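PDB 6AR0: sarcolemmal membrane-associated protein from Homo sapiens, which associates, here as its FHA domain, with the STRIPAK core to form an extended phosphatase complex that dephosphorylates STK3 and inhibits Hippo signalling. Local coordinates for residues 5-10 with 19-24; 25-30 with 57-62; 47-52 with 116-121; 77-82 with 105-110; 95-100 with 123-128. All blocks are in the same frame, centred on the assembly; numbering follows the deposited sequence.

Interaction 1 (5-10 with 19-24); sequences LAIFTC and ERHVYL
Strands 5-10 and 20-23 pair as an antiparallel beta hairpin with two hydrogen-bonded pairs, Ala6 with Val22 and Phe8 with Arg20. The straightest of the four bonds runs from Ala6 N to Val22 O, at 176°. Leu5, Ile7, His21 and Tyr23 share the outer face. Leu5 has CG anti to the backbone N (chi1 170°). This carries CD1 over one face of the Tyr23 ring, a CH-pi contact with CD1 3.9 Å from the ring centroid. Ile7 lies alongside His21 and points the same way, with Ile7 CG2 3.9 Å from His21 CD2. His21 NE2 donates to Glu19 OE2 at 2.8 Å. The carboxylate oxygen lies in the imidazole plane, but the N-H arrives from above the carboxylate plane. The Glu19 chain is extended, and its CG and CD run beside Thr9 CG2. On the inner face, Phe8 (chi1 -69°) crosses Val22 obliquely, with Phe8 CD2 3.8 Å from Val22 CG2. Of the Arg20 side chain, CB touches Phe8 CB. The chain then bends at chi2 and leads away, so that NH1 reaches the carbonyls of Asn43 and Thr45. On its other edge strand 5-10 pairs with strand 117-128, and Phe8 packs on Ile125 of that strand.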
# COMPACT_ATOMS: atom_id res chain seq x y z
N LEU A 5 -11.83 2.61 6.92
CA LEU A 5 -10.88 1.57 7.27
C LEU A 5 -10.39 0.86 6.02
O LEU A 5 -11.18 0.49 5.14
CB LEU A 5 -11.55 0.53 8.19
CG LEU A 5 -10.82 -0.77 8.50
CD1 LEU A 5 -9.52 -0.51 9.26
CD2 LEU A 5 -11.72 -1.71 9.27
N ALA A 6 -9.08 0.63 5.97
CA ALA A 6 -8.44 -0.25 4.99
C ALA A 6 -7.78 -1.39 5.73
O ALA A 6 -6.94 -1.16 6.61
CB ALA A 6 -7.38 0.50 4.19
N ILE A 7 -8.14 -2.62 5.37
CA ILE A 7 -7.50 -3.81 5.92
C ILE A 7 -6.55 -4.35 4.87
O ILE A 7 -6.96 -4.64 3.74
CB ILE A 7 -8.53 -4.87 6.32
CG1 ILE A 7 -9.45 -4.35 7.43
CG2 ILE A 7 -7.81 -6.15 6.76
CD1 ILE A 7 -10.52 -5.33 7.89
N PHE A 8 -5.28 -4.48 5.23
CA PHE A 8 -4.24 -5.03 4.37
C PHE A 8 -3.92 -6.44 4.84
O PHE A 8 -3.52 -6.62 5.99
CB PHE A 8 -2.93 -4.23 4.48
CG PHE A 8 -2.98 -2.84 3.90
CD1 PHE A 8 -2.31 -2.56 2.73
CD2 PHE A 8 -3.60 -1.79 4.57
CE1 PHE A 8 -2.29 -1.27 2.22
CE2 PHE A 8 -3.59 -0.50 4.05
CZ PHE A 8 -2.93 -0.25 2.88
N THR A 9 -4.08 -7.44 3.96
CA THR A 9 -3.71 -8.82 4.28
C THR A 9 -2.63 -9.30 3.33
O THR A 9 -2.63 -8.98 2.14
CB THR A 9 -4.92 -9.75 4.22
OG1 THR A 9 -5.59 -9.63 2.97
CG2 THR A 9 -5.89 -9.40 5.32
N CYS A 10 -1.71 -10.09 3.86
CA CYS A 10 -0.51 -10.50 3.14
C CYS A 10 -0.82 -11.64 2.17
O CYS A 10 -1.29 -12.70 2.58
CB CYS A 10 0.49 -10.95 4.20
SG CYS A 10 2.10 -11.48 3.65
N GLU A 19 -1.25 -8.66 9.31
CA GLU A 19 -2.43 -7.94 8.85
C GLU A 19 -2.55 -6.58 9.51
O GLU A 19 -2.37 -6.43 10.73
CB GLU A 19 -3.66 -8.79 9.17
CG GLU A 19 -4.99 -8.15 8.84
CD GLU A 19 -6.14 -9.13 9.04
OE1 GLU A 19 -5.92 -10.35 8.90
OE2 GLU A 19 -7.25 -8.68 9.37
N ARG A 20 -2.91 -5.57 8.71
CA ARG A 20 -3.01 -4.19 9.17
C ARG A 20 -4.46 -3.74 9.13
O ARG A 20 -5.17 -3.99 8.15
CB ARG A 20 -2.16 -3.25 8.32
CG ARG A 20 -0.74 -3.72 8.11
CD ARG A 20 0.02 -3.85 9.43
NE ARG A 20 1.39 -4.31 9.23
CZ ARG A 20 2.42 -3.53 8.90
NH1 ARG A 20 2.27 -2.22 8.75
NH2 ARG A 20 3.62 -4.06 8.70
N HIS A 21 -4.90 -3.07 10.19
CA HIS A 21 -6.21 -2.42 10.28
C HIS A 21 -5.93 -0.93 10.31
O HIS A 21 -5.67 -0.37 11.37
CB HIS A 21 -6.99 -2.88 11.52
CG HIS A 21 -7.37 -4.33 11.49
ND1 HIS A 21 -8.03 -4.95 12.52
CD2 HIS A 21 -7.17 -5.27 10.54
CE1 HIS A 21 -8.23 -6.22 12.20
NE2 HIS A 21 -7.73 -6.43 10.99
N VAL A 22 -5.95 -0.30 9.14
CA VAL A 22 -5.47 1.07 8.96
C VAL A 22 -6.67 1.99 8.83
O VAL A 22 -7.34 2.01 7.80
CB VAL A 22 -4.55 1.20 7.74
CG1 VAL A 22 -4.05 2.64 7.59
CG2 VAL A 22 -3.38 0.23 7.82
N TYR A 23 -6.94 2.78 9.86
CA TYR A 23 -8.01 3.76 9.81
C TYR A 23 -7.56 5.00 9.04
O TYR A 23 -6.41 5.43 9.12
CB TYR A 23 -8.46 4.10 11.22
CG TYR A 23 -9.15 2.93 11.86
CD1 TYR A 23 -10.45 2.62 11.54
CD2 TYR A 23 -8.47 2.10 12.76
CE1 TYR A 23 -11.08 1.52 12.11
CE2 TYR A 23 -9.10 1.01 13.34
CZ TYR A 23 -10.40 0.73 13.01
OH TYR A 23 -11.04 -0.35 13.59
N LEU A 24 -8.48 5.55 8.26
CA LEU A 24 -8.20 6.58 7.26
C LEU A 24 -8.94 7.88 7.56
O LEU A 24 -9.49 8.53 6.67
CB LEU A 24 -8.53 6.07 5.86
CG LEU A 24 -7.69 4.88 5.39
CD1 LEU A 24 -8.21 4.40 4.05
CD2 LEU A 24 -6.22 5.22 5.30

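Interaction 2 (25-30 with 57-62); sequences DEPIKI and LVWFDH
Val58 has chi1 61°, which sets CG1 in the crowded position between its backbone N and carbonyl carbon. Ile30 has CG1 anti to the carbonyl carbon, and its CD1 comes back across Val58 at about a right angle, 3.9 Å from Val58 CB. Leu57, with CG anti to the backbone N (chi1 -166°), swings CD1 toward the other strand. There CD1 lies 3.6 Å from Ile28 O and 4.0 Å from Pro27 CB. Trp59 also takes the crowded position (chi1 70°). Its CB meets Pro27 CG at 3.8 Å, while the indole leads away and meets the ring of Tyr68 of strand 66-71. The backbones are antiparallel. Ile28 and Val58 form a hydrogen-bonded pair, and the bond from Ile28 N to Val58 O (2.9 Å) runs nearly along the C=O axis. Both strands belong to the mixed sheet of the FHA beta sandwich. Ile28, Ile30 and Val58 occupy its inner side. Beyond the strands, His62 sets its ring over Phe60 CD2, and CE1 lies near Asp25 O. A water donates to Asp25 OD1 at 2.8 Å and also bonds His62 NE2, in the plane of the imidazole. Asp25 OD1 has a second partner in Ser3 OG. Backbone hydrogen bonds and apolar side-chain packing thus hold the strands, and a water bridges the end. The nearby carboxylate could stabilise a protonated His62, though the protonation of His62 is not seen.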
# COMPACT_ATOMS: atom_id res chain seq x y z
N ASP A 25 -8.95 8.31 8.82
CA ASP A 25 -9.45 9.64 9.13
C ASP A 25 -8.65 10.70 8.39
O ASP A 25 -9.18 11.78 8.09
CB ASP A 25 -9.37 9.92 10.63
CG ASP A 25 -10.42 9.17 11.43
OD1 ASP A 25 -11.39 8.64 10.84
OD2 ASP A 25 -10.29 9.15 12.67
N GLU A 26 -7.38 10.44 8.14
CA GLU A 26 -6.53 11.29 7.32
C GLU A 26 -5.61 10.42 6.48
O GLU A 26 -5.50 9.21 6.73
CB GLU A 26 -5.72 12.27 8.17
CG GLU A 26 -4.71 11.60 9.05
CD GLU A 26 -4.07 12.56 10.03
OE1 GLU A 26 -3.27 12.11 10.87
OE2 GLU A 26 -4.37 13.77 9.96
N PRO A 27 -4.97 10.97 5.47
CA PRO A 27 -4.12 10.15 4.60
C PRO A 27 -3.00 9.49 5.38
O PRO A 27 -2.40 10.10 6.28
CB PRO A 27 -3.59 11.16 3.57
CG PRO A 27 -4.64 12.23 3.54
CD PRO A 27 -5.09 12.35 4.96
N ILE A 28 -2.69 8.26 5.00
CA ILE A 28 -1.67 7.46 5.66
C ILE A 28 -0.52 7.20 4.70
O ILE A 28 -0.73 6.77 3.56
CB ILE A 28 -2.27 6.14 6.19
CG1 ILE A 28 -3.32 6.43 7.28
CG2 ILE A 28 -1.19 5.20 6.71
CD1 ILE A 28 -2.79 7.13 8.53
N LYS A 29 0.70 7.45 5.18
CA LYS A 29 1.90 7.16 4.41
C LYS A 29 2.14 5.66 4.36
O LYS A 29 1.98 4.94 5.36
CB LYS A 29 3.10 7.85 5.04
CG LYS A 29 4.31 7.87 4.11
CD LYS A 29 5.35 8.89 4.54
CE LYS A 29 6.26 8.29 5.58
NZ LYS A 29 7.32 9.26 5.96
N ILE A 30 2.51 5.19 3.18
CA ILE A 30 3.05 3.85 2.97
C ILE A 30 4.54 3.99 2.76
O ILE A 30 4.98 4.82 1.95
CB ILE A 30 2.40 3.21 1.73
CG1 ILE A 30 0.89 3.03 1.98
CG2 ILE A 30 3.06 1.88 1.40
CD1 ILE A 30 0.04 3.14 0.76
N LEU A 57 0.85 6.95 -0.72
CA LEU A 57 -0.10 7.58 0.17
C LEU A 57 -1.46 6.98 -0.11
O LEU A 57 -1.83 6.82 -1.28
CB LEU A 57 -0.11 9.08 -0.12
CG LEU A 57 -0.76 10.03 0.87
CD1 LEU A 57 -0.06 9.99 2.22
CD2 LEU A 57 -0.77 11.43 0.31
N VAL A 58 -2.21 6.64 0.94
CA VAL A 58 -3.55 6.07 0.80
C VAL A 58 -4.53 6.90 1.62
O VAL A 58 -4.21 7.33 2.73
CB VAL A 58 -3.58 4.57 1.19
CG1 VAL A 58 -3.18 4.33 2.65
CG2 VAL A 58 -4.93 3.96 0.89
N TRP A 59 -5.72 7.13 1.08
CA TRP A 59 -6.68 7.96 1.80
C TRP A 59 -8.10 7.64 1.37
O TRP A 59 -8.36 7.00 0.35
CB TRP A 59 -6.40 9.45 1.63
CG TRP A 59 -6.65 10.05 0.26
CD1 TRP A 59 -7.77 10.71 -0.16
CD2 TRP A 59 -5.72 10.10 -0.83
NE1 TRP A 59 -7.59 11.16 -1.44
CE2 TRP A 59 -6.34 10.80 -1.87
CE3 TRP A 59 -4.42 9.62 -1.01
CZ2 TRP A 59 -5.70 11.06 -3.08
CZ3 TRP A 59 -3.78 9.87 -2.21
CH2 TRP A 59 -4.42 10.58 -3.23
N PHE A 60 -9.03 8.13 2.19
CA PHE A 60 -10.45 8.12 1.91
C PHE A 60 -10.92 9.55 1.69
O PHE A 60 -10.62 10.43 2.50
CB PHE A 60 -11.21 7.52 3.10
CG PHE A 60 -12.70 7.53 2.96
CD1 PHE A 60 -13.33 6.78 1.98
CD2 PHE A 60 -13.49 8.30 3.81
CE1 PHE A 60 -14.72 6.79 1.86
CE2 PHE A 60 -14.87 8.30 3.69
CZ PHE A 60 -15.48 7.55 2.72
N ASP A 61 -11.63 9.77 0.59
CA ASP A 61 -12.20 11.08 0.26
C ASP A 61 -13.60 11.10 0.83
O ASP A 61 -14.52 10.49 0.29
CB ASP A 61 -12.21 11.24 -1.25
CG ASP A 61 -12.69 12.59 -1.70
OD1 ASP A 61 -13.46 13.23 -0.95
OD2 ASP A 61 -12.31 13.00 -2.82
N HIS A 62 -13.74 11.80 1.96
CA HIS A 62 -14.97 11.78 2.73
C HIS A 62 -16.14 12.43 1.99
O HIS A 62 -17.29 12.19 2.35
CB HIS A 62 -14.75 12.44 4.10
CG HIS A 62 -13.81 11.68 5.02
ND1 HIS A 62 -12.44 11.64 4.83
CD2 HIS A 62 -14.05 10.95 6.13
CE1 HIS A 62 -11.89 10.91 5.78
NE2 HIS A 62 -12.84 10.48 6.59
O HOH W 1 -12.95 8.36 8.58

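Interaction 3 (47-52 with 116-121); sequences DCKVLS and VTHGCI
His118 is the first residue of 116-121 to meet the loop 47-52. Its CG is anti to the carbonyl carbon, which places the ring beside the loop, and chi2 of -75° turns one face to Lys49. The extended Lys49 chain crosses it obliquely and sets CD over the ring centre. This is a CH-pi contact, with CD 3.7 Å from the centroid and 4° off the ring normal. His118 CB also touches Val50 CG1. At Gly119 the carbonyl oxygen is crowded by the loop, with Cys48 SG at 3.2 Å and Val50 CG2 at 3.5 Å. A water donates to Gly119 O at 2.8 Å and accepts from Lys49 N, so it links the two backbones. Cys120 CB lies 3.8 Å from Val50 CG2. Ile121 closes the row. Its CG1 lies 3.8 Å from Leu51 CD1, where the side chains cross at about a right angle, and 3.9 Å from Cys48 SG. Cys48 to Leu51 form a type I beta turn; Cys48, Lys49 and Val50 point toward 116-121. The turn belongs to the loop between strands 44-46 and 56-61, on the side where FHA domains typically bind phosphothreonine peptides, and probably does so here. Asn76 and Arg32 bond the Val50 and Leu51 carbonyls. Apolar packing at Cys120 and Ile121 thus gives way to a water bridge at Gly119 and an alkyl-over-imidazole contact at His118. There a salt bridge to Glu111 would partly offset the Lys49 charge beside the imidazole.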
# COMPACT_ATOMS: atom_id res chain seq x y z
N ASP A 47 8.60 -3.39 7.14
CA ASP A 47 10.00 -3.80 7.16
C ASP A 47 10.20 -4.61 5.88
O ASP A 47 9.89 -5.81 5.83
CB ASP A 47 10.26 -4.61 8.41
CG ASP A 47 11.68 -5.08 8.52
OD1 ASP A 47 12.50 -4.71 7.64
OD2 ASP A 47 11.96 -5.80 9.49
N CYS A 48 10.67 -3.93 4.83
CA CYS A 48 10.82 -4.52 3.50
C CYS A 48 11.81 -3.66 2.74
O CYS A 48 11.58 -2.46 2.58
CB CYS A 48 9.47 -4.55 2.78
SG CYS A 48 9.52 -5.22 1.10
N LYS A 49 12.88 -4.28 2.26
CA LYS A 49 14.02 -3.55 1.72
C LYS A 49 13.65 -2.72 0.50
O LYS A 49 14.25 -1.66 0.27
CB LYS A 49 15.12 -4.55 1.36
CG LYS A 49 16.43 -3.89 0.99
CD LYS A 49 17.51 -4.90 0.67
CE LYS A 49 18.80 -4.20 0.31
NZ LYS A 49 19.78 -5.16 -0.23
N VAL A 50 12.74 -3.23 -0.33
CA VAL A 50 12.51 -2.64 -1.65
C VAL A 50 11.57 -1.45 -1.61
O VAL A 50 11.37 -0.81 -2.66
CB VAL A 50 12.06 -3.72 -2.66
CG1 VAL A 50 13.06 -4.88 -2.73
CG2 VAL A 50 10.69 -4.24 -2.33
N LEU A 51 11.01 -1.09 -0.45
CA LEU A 51 10.16 0.09 -0.35
C LEU A 51 11.00 1.34 -0.13
O LEU A 51 12.05 1.30 0.52
CB LEU A 51 9.17 -0.01 0.81
CG LEU A 51 7.82 -0.67 0.43
CD1 LEU A 51 7.97 -2.14 0.07
CD2 LEU A 51 6.81 -0.51 1.54
N SER A 52 10.51 2.45 -0.65
CA SER A 52 11.06 3.76 -0.33
C SER A 52 10.51 4.25 1.01
O SER A 52 9.48 3.78 1.50
CB SER A 52 10.71 4.76 -1.44
OG SER A 52 11.30 4.37 -2.67
N VAL A 116 21.02 -13.26 -3.65
CA VAL A 116 19.95 -13.07 -2.68
C VAL A 116 18.81 -12.37 -3.40
O VAL A 116 19.05 -11.45 -4.19
CB VAL A 116 20.39 -12.22 -1.47
CG1 VAL A 116 19.20 -11.94 -0.55
CG2 VAL A 116 21.49 -12.90 -0.70
N THR A 117 17.58 -12.80 -3.11
CA THR A 117 16.38 -12.19 -3.66
C THR A 117 15.55 -11.61 -2.53
O THR A 117 15.23 -12.31 -1.56
CB THR A 117 15.56 -13.23 -4.44
OG1 THR A 117 16.37 -13.77 -5.50
CG2 THR A 117 14.29 -12.61 -5.03
N HIS A 118 15.20 -10.34 -2.65
CA HIS A 118 14.40 -9.63 -1.67
C HIS A 118 12.97 -9.47 -2.17
O HIS A 118 12.75 -8.96 -3.27
CB HIS A 118 14.98 -8.24 -1.44
CG HIS A 118 16.36 -8.30 -0.89
ND1 HIS A 118 16.60 -8.63 0.42
CD2 HIS A 118 17.57 -8.15 -1.49
CE1 HIS A 118 17.91 -8.66 0.62
NE2 HIS A 118 18.51 -8.36 -0.52
N GLY A 119 12.03 -9.83 -1.33
CA GLY A 119 10.64 -9.75 -1.71
C GLY A 119 10.06 -8.35 -1.56
O GLY A 119 10.65 -7.44 -0.98
N CYS A 120 8.86 -8.18 -2.10
CA CYS A 120 8.12 -6.92 -2.06
C CYS A 120 6.81 -7.13 -1.30
O CYS A 120 6.45 -8.26 -0.94
CB CYS A 120 7.85 -6.41 -3.49
SG CYS A 120 6.83 -7.49 -4.50
N ILE A 121 6.08 -6.04 -1.04
CA ILE A 121 4.83 -6.16 -0.31
C ILE A 121 3.71 -6.36 -1.32
O ILE A 121 3.53 -5.54 -2.23
CB ILE A 121 4.59 -4.91 0.55
CG1 ILE A 121 5.67 -4.78 1.63
CG2 ILE A 121 3.18 -4.92 1.15
CD1 ILE A 121 5.69 -5.89 2.66
O HOH W 2 12.50 -7.06 1.13

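Interaction 4 (77-82 with 105-110); sequences GTFINS and FGVDVT
Thr78 and Phe105 form an antiparallel non-hydrogen-bonded pair, with their CA atoms 4.7 Å apart, and next to it Gly106 N donates to Gly77 O. That bond is 2.8 Å long, nearly straight at 167°, and lies in the carbonyl plane. Gly77 O has a second donor in His55 NE2. Gly77 adopts a phi of 111°, and at its backbone angles a side chain would jam against the preceding carbonyl. Its place for a CB would also be crowded by Phe79 CE2. Thr78 and Phe105 lie side by side and point the same way, with Thr78 CG2 3.9 Å from Phe105 CD1. Thr78 CG2 is anti to the backbone N, and its OG1 bonds Asp71. This pairing joins strand 78-80 to strand 102-105 in the larger antiparallel sheet of the FHA sandwich. Phe105 points into the core, where it meets Phe8 and Ile30. On the other face Phe79 (chi1 -51°) carries its ring toward the chain beyond Phe105. Its CZ meets Val107 CG1 at 3.6 Å, and the two side chains cross obliquely. Val107 CG1 is anti to the carbonyl carbon. Phe79 CE2 also lies 3.5 Å from Gly106 O, an oxygen that accepts a hydrogen bond from Gln104 NE2.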
# COMPACT_ATOMS: atom_id res chain seq x y z
N GLY A 77 8.27 1.16 -7.43
CA GLY A 77 6.96 1.04 -8.03
C GLY A 77 5.84 0.76 -7.04
O GLY A 77 6.05 0.20 -5.96
N THR A 78 4.64 1.16 -7.43
CA THR A 78 3.40 0.83 -6.75
C THR A 78 2.44 0.32 -7.81
O THR A 78 2.41 0.86 -8.92
CB THR A 78 2.80 2.10 -6.09
OG1 THR A 78 3.74 2.63 -5.15
CG2 THR A 78 1.51 1.81 -5.36
N PHE A 79 1.65 -0.71 -7.47
CA PHE A 79 0.80 -1.37 -8.46
C PHE A 79 -0.59 -1.60 -7.89
O PHE A 79 -0.73 -1.96 -6.71
CB PHE A 79 1.39 -2.73 -8.90
CG PHE A 79 2.83 -2.67 -9.34
CD1 PHE A 79 3.17 -2.71 -10.69
CD2 PHE A 79 3.86 -2.56 -8.41
CE1 PHE A 79 4.49 -2.65 -11.08
CE2 PHE A 79 5.17 -2.49 -8.81
CZ PHE A 79 5.49 -2.53 -10.15
N ILE A 80 -1.61 -1.39 -8.72
CA ILE A 80 -2.99 -1.80 -8.44
C ILE A 80 -3.34 -2.89 -9.44
O ILE A 80 -3.32 -2.64 -10.66
CB ILE A 80 -3.98 -0.63 -8.56
CG1 ILE A 80 -3.66 0.49 -7.56
CG2 ILE A 80 -5.42 -1.13 -8.38
CD1 ILE A 80 -4.41 1.79 -7.86
N ASN A 81 -3.62 -4.09 -8.96
CA ASN A 81 -3.95 -5.22 -9.82
C ASN A 81 -2.93 -5.36 -10.95
O ASN A 81 -3.27 -5.51 -12.13
CB ASN A 81 -5.38 -5.11 -10.33
CG ASN A 81 -6.36 -5.02 -9.18
OD1 ASN A 81 -6.15 -5.64 -8.15
ND2 ASN A 81 -7.43 -4.26 -9.35
N SER A 82 -1.66 -5.27 -10.56
CA SER A 82 -0.49 -5.48 -11.43
C SER A 82 -0.19 -4.33 -12.37
O SER A 82 0.70 -4.47 -13.21
CB SER A 82 -0.58 -6.77 -12.26
OG SER A 82 -0.94 -7.89 -11.47
N PHE A 105 3.72 -2.94 -3.37
CA PHE A 105 4.73 -1.90 -3.17
C PHE A 105 6.09 -2.53 -3.41
O PHE A 105 6.48 -3.48 -2.72
CB PHE A 105 4.66 -1.31 -1.77
CG PHE A 105 3.28 -0.88 -1.38
CD1 PHE A 105 2.63 0.13 -2.06
CD2 PHE A 105 2.59 -1.51 -0.35
CE1 PHE A 105 1.34 0.52 -1.71
CE2 PHE A 105 1.31 -1.13 -0.00
CZ PHE A 105 0.69 -0.13 -0.68
N GLY A 106 6.82 -1.98 -4.37
CA GLY A 106 8.09 -2.54 -4.80
C GLY A 106 7.90 -3.70 -5.75
O GLY A 106 6.79 -4.04 -6.17
N VAL A 107 9.03 -4.30 -6.12
CA VAL A 107 9.08 -5.54 -6.89
C VAL A 107 10.14 -6.43 -6.23
O VAL A 107 11.01 -5.94 -5.50
CB VAL A 107 9.44 -5.29 -8.37
CG1 VAL A 107 8.37 -4.42 -9.06
CG2 VAL A 107 10.84 -4.66 -8.50
N ASP A 108 10.08 -7.73 -6.50
CA ASP A 108 11.16 -8.60 -6.05
C ASP A 108 12.45 -8.17 -6.73
O ASP A 108 12.47 -7.85 -7.92
CB ASP A 108 10.86 -10.05 -6.43
CG ASP A 108 9.78 -10.70 -5.58
OD1 ASP A 108 9.20 -10.04 -4.70
OD2 ASP A 108 9.52 -11.90 -5.80
N VAL A 109 13.55 -8.19 -5.98
CA VAL A 109 14.85 -7.76 -6.48
C VAL A 109 15.85 -8.87 -6.19
O VAL A 109 16.09 -9.19 -5.02
CB VAL A 109 15.28 -6.45 -5.80
CG1 VAL A 109 16.71 -6.09 -6.18
CG2 VAL A 109 14.33 -5.31 -6.14
N THR A 110 16.47 -9.44 -7.23
CA THR A 110 17.63 -10.30 -7.05
C THR A 110 18.86 -9.42 -7.19
O THR A 110 19.02 -8.75 -8.21
CB THR A 110 17.67 -11.44 -8.07
OG1 THR A 110 16.52 -12.27 -7.91
CG2 THR A 110 18.93 -12.30 -7.88

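Interaction 5 (95-100 with 123-128); sequences CEILSG and STIKLF
Two hydrogen bonds join the turn after strand 95-97 to residues 123-128 of strand 117-128. Gly100 N donates to Ile125 O at 2.8 Å, nearly along the C=O axis. Leu127 N donates to Ser99 OG at 3.0 Å. Ser99 OG is anti to its backbone N (chi1 -162°), which places it over Lys126, 3.4 Å from Lys126 CA. The Lys126 chain bends at chi2 and chi4, and its CD lies 3.5 Å from Ser99 OG. Leu127 reaches the other way. Its CD1 lies 3.6 Å from Ile97 O and 4.0 Å from Ile97 CG1. Ile97 holds CG1 in the crowded position (chi1 50°), and its CD1 meets Ile125 CD1 at 3.9 Å. The isoleucine side chains cross at about a right angle. Gly100 has a phi of 102°, part of a backbone shape that a side chain would obstruct. Further out, Ser99 OG also bonds Glu134 OE2, and Asp101 OD2 accepts from Leu98 N. These bonds are consistent with a fixed turn. Ile97 also packs on Phe67, Leu69 and Ile103. The chain thus leaves edge strand 95-97 of the mixed sheet and crosses to the antiparallel sheet, with Ile97, Ile125 and Leu127 packing between the sheets, as in the FHA beta sandwich.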
# COMPACT_ATOMS: atom_id res chain seq x y z
N CYS A 95 -5.07 7.40 -7.79
CA CYS A 95 -5.67 6.28 -8.51
C CYS A 95 -6.67 5.61 -7.58
O CYS A 95 -6.33 5.21 -6.47
CB CYS A 95 -4.58 5.29 -8.93
SG CYS A 95 -3.47 5.92 -10.19
N GLU A 96 -7.92 5.52 -8.02
CA GLU A 96 -8.96 4.97 -7.16
C GLU A 96 -8.75 3.47 -6.94
O GLU A 96 -8.47 2.71 -7.88
CB GLU A 96 -10.34 5.21 -7.78
CG GLU A 96 -11.44 4.71 -6.88
CD GLU A 96 -12.85 5.01 -7.35
OE1 GLU A 96 -13.03 5.60 -8.42
OE2 GLU A 96 -13.80 4.66 -6.60
N ILE A 97 -8.91 3.06 -5.68
CA ILE A 97 -8.84 1.67 -5.27
C ILE A 97 -10.22 1.22 -4.79
O ILE A 97 -11.01 2.00 -4.23
CB ILE A 97 -7.75 1.39 -4.21
CG1 ILE A 97 -7.85 2.38 -3.05
CG2 ILE A 97 -6.37 1.47 -4.87
CD1 ILE A 97 -6.97 2.01 -1.84
N LEU A 98 -10.51 -0.06 -5.05
CA LEU A 98 -11.79 -0.68 -4.73
C LEU A 98 -11.54 -1.87 -3.82
O LEU A 98 -10.43 -2.42 -3.77
CB LEU A 98 -12.52 -1.12 -6.00
CG LEU A 98 -12.90 -0.04 -7.02
CD1 LEU A 98 -13.70 -0.68 -8.12
CD2 LEU A 98 -13.63 1.14 -6.44
N SER A 99 -12.56 -2.26 -3.09
CA SER A 99 -12.38 -3.34 -2.13
C SER A 99 -12.15 -4.65 -2.86
O SER A 99 -12.92 -5.02 -3.76
CB SER A 99 -13.61 -3.44 -1.22
OG SER A 99 -13.26 -4.18 -0.08
N GLY A 100 -11.09 -5.36 -2.49
CA GLY A 100 -10.65 -6.56 -3.17
C GLY A 100 -9.47 -6.39 -4.10
O GLY A 100 -8.97 -7.40 -4.64
N SER A 123 -0.40 -7.22 -1.20
CA SER A 123 -1.48 -7.24 -0.22
C SER A 123 -2.83 -7.27 -0.90
O SER A 123 -3.02 -6.70 -1.98
CB SER A 123 -1.38 -5.96 0.64
OG SER A 123 -2.26 -5.84 1.73
N THR A 124 -3.79 -7.94 -0.29
CA THR A 124 -5.18 -7.66 -0.61
C THR A 124 -5.60 -6.49 0.25
O THR A 124 -5.20 -6.41 1.42
CB THR A 124 -6.06 -8.86 -0.24
OG1 THR A 124 -5.59 -10.01 -0.94
CG2 THR A 124 -7.53 -8.60 -0.58
N ILE A 125 -6.40 -5.58 -0.30
CA ILE A 125 -6.94 -4.47 0.47
C ILE A 125 -8.46 -4.58 0.47
O ILE A 125 -9.07 -4.75 -0.59
CB ILE A 125 -6.42 -3.10 -0.01
CG1 ILE A 125 -6.62 -1.99 1.04
CG2 ILE A 125 -7.02 -2.72 -1.37
CD1 ILE A 125 -5.86 -0.68 0.77
N LYS A 126 -9.06 -4.52 1.65
CA LYS A 126 -10.50 -4.45 1.82
C LYS A 126 -10.83 -3.11 2.45
O LYS A 126 -10.10 -2.64 3.33
CB LYS A 126 -11.00 -5.60 2.70
CG LYS A 126 -10.77 -6.97 2.07
CD LYS A 126 -11.66 -7.19 0.85
CE LYS A 126 -11.42 -8.55 0.21
NZ LYS A 126 -12.17 -9.62 0.92
N LEU A 127 -11.87 -2.46 1.95
CA LEU A 127 -12.12 -1.06 2.22
C LEU A 127 -13.53 -0.88 2.76
O LEU A 127 -14.48 -1.44 2.21
CB LEU A 127 -11.98 -0.23 0.95
CG LEU A 127 -10.60 -0.32 0.28
CD1 LEU A 127 -10.64 0.34 -1.09
CD2 LEU A 127 -9.53 0.33 1.17
N PHE A 128 -13.65 -0.08 3.82
CA PHE A 128 -14.92 0.13 4.50
C PHE A 128 -15.15 1.61 4.75
O PHE A 128 -14.25 2.32 5.21
CB PHE A 128 -14.96 -0.65 5.82
CG PHE A 128 -14.67 -2.10 5.63
CD1 PHE A 128 -15.68 -2.99 5.29
CD2 PHE A 128 -13.37 -2.56 5.67
CE1 PHE A 128 -15.38 -4.32 5.04
CE2 PHE A 128 -13.08 -3.88 5.44
CZ PHE A 128 -14.09 -4.77 5.13

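Overall arrangement
The five contacts build and link the two sheets of the FHA sandwich. Interactions 1 and 4 pair strands of the larger antiparallel sheet, and interaction 2 pairs strands of the mixed one. Interactions 3 and 5 both use strand 117-128, with centres about 21 Å apart. Interactions 3 and 4 are the more buried, while 1, 2 and 5 are partly buried. Phe8, Ile30 and Phe105 bring interactions 1, 2 and 4 together in the core, and Val58 meets Ile97 between 2 and 5. Paired backbone hydrogen bonds number four in 1 and two in 2. Interaction 4 has one such bond, and interaction 5 adds a serine hydroxyl. Interaction 3 instead combines CH-pi, apolar packing and a water bridge; interaction 2 also has a water at its exposed end.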